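Local coordinates for uric acid degradation bifunctional protein PucL (Bacillus subtilis, PDB 6A4M) that probably oxidises uric acid as a urate oxidase and, as a bifunctional enzyme, decarboxylates a later intermediate of urate breakdown, at residues A[40-46]-A[102-108]. Numbering follows the deposited sequence.
Sequences DVTCEIG and MDTITLT
With CG anti to the backbone N (chi1 -176°) and a bend at chi3 (-59°), Met-102 brings its CE methyl against Ile-45, whose CG1 stands between the backbone N and the carbonyl carbon. The two chains cross at about a right angle, Met-102 CE lying 3.7 Å from both CG2 and CD1 of Ile-45. Shortened to an alanine, Met-102 would lose CE and SD, which is likely to open a gap beside these Ile-45 methyls. Along the same face Cys-43 SG touches Leu-107 CD2 at 3.9 Å, and Ile-45 CG2 meets Ile-105 CG1; helices 64-78 and 84-98 cover this side through Ile-72 and Phe-95. The antiparallel ladder is paired at Thr-42 with Thr-108 and Glu-44 with Thr-106, the straightest bond running from Thr-106 N to Glu-44 O (2.8 Å, 173°). At its end Gly-46 N approaches Thr-104 O from above the carbonyl plane. On the other face, one water donates to Thr-106 O at 2.9 Å and also bonds Thr-108 OG1, while the Glu-44 carboxylate reaches Ser-2. Consistent with the T-fold of urate oxidases, alternation makes this larger antiparallel sheet amphipathic: apolar residues bury against helices, while the Thr/Glu row can take water.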
loop_
_atom_site.group_PDB
_atom_site.type_symbol
_atom_site.label_atom_id
_atom_site.label_comp_id
_atom_site.label_asym_id
_atom_site.label_seq_id
_atom_site.Cartn_x
_atom_site.Cartn_y
_atom_site.Cartn_z
ATOM N N ASP A 40 4.841 0.546 10.929
ATOM C CA ASP A 40 6.212 0.956 11.149
ATOM C C ASP A 40 6.317 2.441 10.825
ATOM O O ASP A 40 6.333 2.831 9.652
ATOM C CB ASP A 40 7.129 0.132 10.257
ATOM C CG ASP A 40 8.517 0.072 10.783
ATOM O OD1 ASP A 40 9.211 1.109 10.775
ATOM O OD2 ASP A 40 8.906 -1.022 11.225
ATOM N N VAL A 41 6.364 3.265 11.871
ATOM C CA VAL A 41 6.330 4.711 11.709
ATOM C C VAL A 41 7.741 5.281 11.631
ATOM O O VAL A 41 8.614 4.910 12.420
ATOM C CB VAL A 41 5.546 5.404 12.844
ATOM C CG1 VAL A 41 5.526 6.920 12.639
ATOM C CG2 VAL A 41 4.128 4.849 12.915
ATOM N N THR A 42 7.943 6.158 10.649
ATOM C CA THR A 42 9.084 7.062 10.596
ATOM C C THR A 42 8.522 8.475 10.789
ATOM O O THR A 42 7.540 8.847 10.136
ATOM C CB THR A 42 9.813 6.970 9.241
ATOM O OG1 THR A 42 10.129 5.601 8.957
ATOM C CG2 THR A 42 11.098 7.797 9.250
ATOM N N CYS A 43 9.131 9.244 11.692
ATOM C CA CYS A 43 8.680 10.602 12.002
ATOM C C CYS A 43 9.831 11.595 11.850
ATOM O O CYS A 43 10.905 11.383 12.406
ATOM C CB CYS A 43 8.121 10.662 13.418
ATOM S SG CYS A 43 7.389 12.261 13.832
ATOM N N GLU A 44 9.593 12.664 11.092
ATOM C CA GLU A 44 10.605 13.672 10.778
ATOM C C GLU A 44 9.986 15.060 10.950
ATOM O O GLU A 44 8.983 15.366 10.304
ATOM C CB GLU A 44 11.083 13.497 9.332
ATOM C CG GLU A 44 12.286 14.351 8.949
ATOM C CD GLU A 44 12.709 14.188 7.495
ATOM O OE1 GLU A 44 12.025 13.473 6.729
ATOM O OE2 GLU A 44 13.736 14.789 7.111
ATOM N N ILE A 45 10.582 15.892 11.807
ATOM C CA ILE A 45 10.060 17.238 12.078
ATOM C C ILE A 45 11.108 18.308 11.777
ATOM O O ILE A 45 12.289 18.124 12.071
ATOM C CB ILE A 45 9.504 17.362 13.520
ATOM C CG1 ILE A 45 10.601 17.192 14.583
ATOM C CG2 ILE A 45 8.400 16.330 13.734
ATOM C CD1 ILE A 45 10.128 17.399 16.008
ATOM N N GLY A 46 10.665 19.412 11.170
ATOM C CA GLY A 46 11.546 20.525 10.787
ATOM C C GLY A 46 11.618 21.591 11.862
ATOM O O GLY A 46 10.590 22.103 12.306
ATOM N N MET A 102 7.580 23.472 16.257
ATOM C CA MET A 102 7.498 22.621 15.072
ATOM C C MET A 102 6.686 23.300 13.967
ATOM O O MET A 102 5.536 23.680 14.188
ATOM C CB MET A 102 6.839 21.292 15.447
ATOM C CG MET A 102 6.774 20.259 14.336
ATOM S SD MET A 102 5.704 18.882 14.780
ATOM C CE MET A 102 6.501 18.296 16.275
ATOM N N ASP A 103 7.292 23.436 12.787
ATOM C CA ASP A 103 6.641 24.028 11.608
ATOM C C ASP A 103 6.251 22.993 10.541
ATOM O O ASP A 103 5.200 23.124 9.911
ATOM C CB ASP A 103 7.553 25.094 10.981
ATOM C CG ASP A 103 7.886 26.230 11.947
ATOM O OD1 ASP A 103 7.030 26.592 12.784
ATOM O OD2 ASP A 103 9.011 26.765 11.868
ATOM N N THR A 104 7.099 21.985 10.336
ATOM C CA THR A 104 6.880 20.940 9.332
ATOM C C THR A 104 6.912 19.557 9.986
ATOM O O THR A 104 7.605 19.353 10.990
ATOM C CB THR A 104 7.969 20.995 8.239
ATOM O OG1 THR A 104 8.157 22.348 7.813
ATOM C CG2 THR A 104 7.583 20.150 7.026
ATOM N N ILE A 105 6.155 18.619 9.418
ATOM C CA ILE A 105 6.206 17.213 9.826
ATOM C C ILE A 105 5.979 16.291 8.623
ATOM O O ILE A 105 5.059 16.507 7.836
ATOM C CB ILE A 105 5.205 16.890 10.969
ATOM C CG1 ILE A 105 5.377 15.440 11.448
ATOM C CG2 ILE A 105 3.762 17.143 10.547
ATOM C CD1 ILE A 105 4.747 15.159 12.796
ATOM N N THR A 106 6.840 15.284 8.486
ATOM C CA THR A 106 6.679 14.235 7.481
ATOM C C THR A 106 6.531 12.909 8.216
ATOM O O THR A 106 7.426 12.516 8.968
ATOM C CB THR A 106 7.890 14.155 6.527
ATOM O OG1 THR A 106 8.212 15.462 6.041
ATOM C CG2 THR A 106 7.590 13.240 5.341
ATOM N N LEU A 107 5.398 12.241 8.006
ATOM C CA LEU A 107 5.133 10.930 8.590
ATOM C C LEU A 107 5.066 9.863 7.505
ATOM O O LEU A 107 4.439 10.068 6.467
ATOM C CB LEU A 107 3.825 10.953 9.372
ATOM C CG LEU A 107 3.936 11.598 10.752
ATOM C CD1 LEU A 107 2.593 12.137 11.212
ATOM C CD2 LEU A 107 4.494 10.616 11.771
ATOM N N THR A 108 5.719 8.734 7.765
ATOM C CA THR A 108 5.683 7.561 6.901
ATOM C C THR A 108 5.155 6.397 7.727
ATOM O O THR A 108 5.626 6.176 8.843
ATOM C CB THR A 108 7.093 7.214 6.398
ATOM O OG1 THR A 108 7.657 8.355 5.737
ATOM C CG2 THR A 108 7.070 6.040 5.433
HETATM O O HOH W 1 8.709 10.190 7.757
HETATM O O HOH W 2 9.523 17.442 7.693
#